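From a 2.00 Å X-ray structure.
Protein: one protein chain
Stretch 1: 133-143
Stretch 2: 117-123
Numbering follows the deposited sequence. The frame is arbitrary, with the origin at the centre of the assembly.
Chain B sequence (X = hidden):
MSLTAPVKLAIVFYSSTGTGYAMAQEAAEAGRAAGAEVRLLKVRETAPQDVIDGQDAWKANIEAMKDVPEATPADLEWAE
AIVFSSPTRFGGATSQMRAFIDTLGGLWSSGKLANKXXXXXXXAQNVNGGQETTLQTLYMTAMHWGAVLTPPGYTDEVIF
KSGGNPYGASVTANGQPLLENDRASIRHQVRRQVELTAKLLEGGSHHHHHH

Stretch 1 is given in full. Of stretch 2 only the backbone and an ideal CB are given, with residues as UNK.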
# COMPACT_ATOMS: atom_id res chain seq x y z
N THR B 133 -3.90 2.95 5.60
CA THR B 133 -2.70 2.17 5.37
C THR B 133 -2.58 1.07 6.45
O THR B 133 -2.12 -0.03 6.15
CB THR B 133 -1.45 3.04 5.21
OG1 THR B 133 -1.26 3.86 6.36
CG2 THR B 133 -1.58 3.95 3.95
N THR B 134 -3.05 1.35 7.68
CA THR B 134 -2.96 0.37 8.77
C THR B 134 -3.79 -0.83 8.43
O THR B 134 -3.34 -1.96 8.58
CB THR B 134 -3.42 0.93 10.12
OG1 THR B 134 -2.61 2.07 10.47
CG2 THR B 134 -3.32 -0.11 11.23
N LEU B 135 -5.01 -0.58 7.93
CA LEU B 135 -5.87 -1.66 7.49
C LEU B 135 -5.22 -2.44 6.34
O LEU B 135 -5.17 -3.68 6.36
CB LEU B 135 -7.23 -1.11 7.06
CG LEU B 135 -8.00 -0.40 8.18
CD1 LEU B 135 -9.18 0.35 7.61
CD2 LEU B 135 -8.48 -1.42 9.23
N GLN B 136 -4.73 -1.73 5.34
CA GLN B 136 -4.05 -2.35 4.21
C GLN B 136 -2.93 -3.30 4.65
O GLN B 136 -2.85 -4.43 4.16
CB GLN B 136 -3.46 -1.28 3.29
CG GLN B 136 -2.57 -1.84 2.16
CD GLN B 136 -1.98 -0.73 1.26
OE1 GLN B 136 -1.09 0.03 1.66
NE2 GLN B 136 -2.46 -0.67 0.03
N THR B 137 -2.07 -2.85 5.54
CA THR B 137 -0.96 -3.70 6.00
C THR B 137 -1.49 -4.98 6.66
O THR B 137 -0.88 -6.05 6.52
CB THR B 137 -0.03 -2.98 6.98
OG1 THR B 137 -0.74 -2.62 8.17
CG2 THR B 137 0.54 -1.73 6.37
N LEU B 138 -2.62 -4.87 7.33
CA LEU B 138 -3.24 -6.03 8.00
C LEU B 138 -3.85 -7.01 7.00
O LEU B 138 -3.72 -8.24 7.16
CB LEU B 138 -4.28 -5.56 9.02
CG LEU B 138 -3.69 -4.85 10.25
CD1 LEU B 138 -4.81 -4.33 11.14
CD2 LEU B 138 -2.74 -5.78 11.07
N TYR B 139 -4.49 -6.49 5.96
CA TYR B 139 -5.01 -7.34 4.90
C TYR B 139 -3.88 -8.02 4.14
O TYR B 139 -3.99 -9.22 3.82
CB TYR B 139 -5.96 -6.61 3.93
CG TYR B 139 -7.31 -6.31 4.53
CD1 TYR B 139 -8.29 -7.29 4.66
CD2 TYR B 139 -7.62 -5.02 4.95
CE1 TYR B 139 -9.50 -7.02 5.23
CE2 TYR B 139 -8.86 -4.74 5.53
CZ TYR B 139 -9.79 -5.73 5.66
OH TYR B 139 -11.01 -5.44 6.23
N MET B 140 -2.80 -7.27 3.84
CA MET B 140 -1.67 -7.87 3.10
C MET B 140 -1.09 -9.07 3.86
O MET B 140 -0.80 -10.11 3.26
CB MET B 140 -0.56 -6.86 2.79
CG MET B 140 -0.93 -5.73 1.82
SD MET B 140 -1.74 -6.16 0.26
CE MET B 140 -3.44 -5.83 0.69
N THR B 141 -0.91 -8.92 5.17
CA THR B 141 -0.49 -10.03 6.05
C THR B 141 -1.40 -11.25 5.94
O THR B 141 -0.94 -12.40 5.83
CB THR B 141 -0.39 -9.54 7.53
OG1 THR B 141 0.77 -8.71 7.65
CG2 THR B 141 -0.30 -10.68 8.52
N ALA B 142 -2.71 -11.00 5.98
CA ALA B 142 -3.68 -12.09 5.87
C ALA B 142 -3.57 -12.83 4.53
O ALA B 142 -3.86 -14.03 4.46
CB ALA B 142 -5.09 -11.59 6.09
N MET B 143 -3.14 -12.14 3.48
CA MET B 143 -3.00 -12.79 2.18
C MET B 143 -1.93 -13.87 2.19
O MET B 143 -2.07 -14.89 1.51
CB MET B 143 -2.68 -11.80 1.08
CG MET B 143 -3.79 -10.79 0.86
SD MET B 143 -3.66 -9.95 -0.70
CE MET B 143 -4.87 -8.64 -0.48
N UNK B 117 -11.99 -16.54 7.13
CA UNK B 117 -12.32 -15.17 6.72
C UNK B 117 -11.61 -14.19 7.62
O UNK B 117 -11.32 -14.50 8.77
CB UNK B 117 -13.83 -14.93 6.76
N UNK B 118 -11.33 -13.02 7.06
CA UNK B 118 -10.54 -12.01 7.70
C UNK B 118 -11.02 -10.62 7.33
O UNK B 118 -11.18 -10.32 6.15
CB UNK B 118 -9.06 -12.18 7.33
N UNK B 119 -11.23 -9.78 8.34
CA UNK B 119 -11.39 -8.34 8.12
C UNK B 119 -10.70 -7.60 9.26
O UNK B 119 -10.24 -8.22 10.22
CB UNK B 119 -12.87 -7.95 8.03
N UNK B 120 -10.57 -6.29 9.12
CA UNK B 120 -9.77 -5.53 10.05
C UNK B 120 -10.40 -4.18 10.39
O UNK B 120 -11.25 -3.68 9.67
CB UNK B 120 -8.37 -5.32 9.48
N UNK B 121 -9.96 -3.62 11.51
CA UNK B 121 -10.47 -2.35 12.03
C UNK B 121 -9.30 -1.60 12.62
O UNK B 121 -8.27 -2.19 12.99
CB UNK B 121 -11.57 -2.56 13.07
N UNK B 122 -9.45 -0.28 12.70
CA UNK B 122 -8.38 0.55 13.23
C UNK B 122 -8.87 1.87 13.83
O UNK B 122 -10.07 2.19 13.81
CB UNK B 122 -7.37 0.84 12.12
N UNK B 123 -7.92 2.63 14.35
CA UNK B 123 -8.15 4.02 14.77
C UNK B 123 -6.90 4.88 14.73
O UNK B 123 -5.78 4.37 14.76
CB UNK B 123 -8.73 4.04 16.19

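Stretch 2 is an extended strand that runs nearly antiparallel to the helix of stretch 1, the N-to-C directions of their axes making an angle of 152° and the axes coming no closer than 8.0 Å. Side chains of a strand alternate, so 118, 120 and 122 send CA-to-CB toward the helix while 119, 121 and 123 send it away.

Position 117 has backbone angles of -77/152, ordinary for a strand, and its ideal CB has nothing of stretch 1 within 5.5 Å. The helix therefore sets no preference; a beta-branched residue would be at ease in this backbone, but so would many others. The deposited residue is Thr 117, which makes no contact with stretch 1.

At 118 the CB points toward the helix and lies 4.2 Å from the CB of Ala 142. The small alanine leaves room beside it, bordered by the ring of Tyr 139 and the backbone of Leu 138. No charge is on offer, so a large apolar side chain, aliphatic or aromatic, would suit. The residue is Phe 118, with chi1 in t and chi2 at 85°. Ala 142 CB sits over one face of its ring, 3.7 Å from the centroid, in a CH-pi contact. The edge of the same ring meets the face of Tyr 139 in an offset edge-to-face pair, with centroids 5.7 Å apart and planes at 87°. Phe 118 CE2 also comes within 3.6 Å of Leu 138 O.

At 119 CA-to-CB points away overall, yet the ideal CB is 3.6 Å from Tyr 139 OH. Stretch 1 would tolerate various residues whose side chains lead outward from that point. Ser 119 is found, with chi1 in p; its CB touches the tyrosine hydroxyl, and its OG is hydrogen-bonded elsewhere in the structure.

At 120 CA-to-CB points toward the helix, and the ideal CB lies 3.9 Å from Leu 135 CD2, 4.0 Å from Tyr 139 CE2 and 4.1 Å from Leu 138 CD1, so three side chains hem in the methyl position. The backbone N of 120 donates a hydrogen bond to Tyr 139 OH at 3.0 Å, the only one between the stretches, whatever the side chain. A small apolar residue is the natural choice, though glycine would forgo these CB contacts. Ala 120 fills the place with a single methyl group.

At 121 the CB points away, 5.1 Å from Leu 135 CD2, so stretch 1 does not choose; many side chains, apolar or polar, would be compatible with it. Met 121, with chi1 in m, carries its side chain off the far side of the strand; its backbone N lies 3.5 Å from Leu 135 CD2.

At 122 the CB turns toward the helix again, 3.8 Å from Leu 135 CD2 and 4.3 Å from Thr 134 CG2. These methyl groups favour a compact, partly apolar side chain; valine or threonine would both be plausible. Thr 122 places CG2 3.6 Å from Leu 135 CG, while its OG1 lies 3.5 Å from Thr 134 CG2 and is hydrogen-bonded elsewhere.

Position 123 points away, out of reach of the helix; small or large, polar or apolar residues would suit. Ser 123 makes no contact with stretch 1.

Stretch 2 (117-123) TFSAMTS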
# COMPACT_ATOMS: atom_id res chain seq x y z
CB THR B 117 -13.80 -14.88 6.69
OG1 THR B 117 -14.34 -15.03 7.99
CG2 THR B 117 -14.53 -15.82 5.72
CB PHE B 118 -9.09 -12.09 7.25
CG PHE B 118 -8.20 -11.13 7.97
CD1 PHE B 118 -7.65 -11.48 9.20
CD2 PHE B 118 -7.93 -9.87 7.44
CE1 PHE B 118 -6.82 -10.58 9.89
CE2 PHE B 118 -7.10 -8.98 8.11
CZ PHE B 118 -6.55 -9.33 9.35
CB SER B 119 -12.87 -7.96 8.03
OG SER B 119 -13.44 -7.82 9.31
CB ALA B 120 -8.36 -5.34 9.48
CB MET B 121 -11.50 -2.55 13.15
CG MET B 121 -12.72 -3.34 12.76
SD MET B 121 -13.96 -3.47 14.09
CE MET B 121 -13.01 -4.06 15.45
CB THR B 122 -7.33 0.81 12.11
OG1 THR B 122 -6.13 1.34 12.68
CG2 THR B 122 -7.90 1.75 11.04
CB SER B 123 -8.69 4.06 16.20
OG SER B 123 -7.77 3.47 17.07
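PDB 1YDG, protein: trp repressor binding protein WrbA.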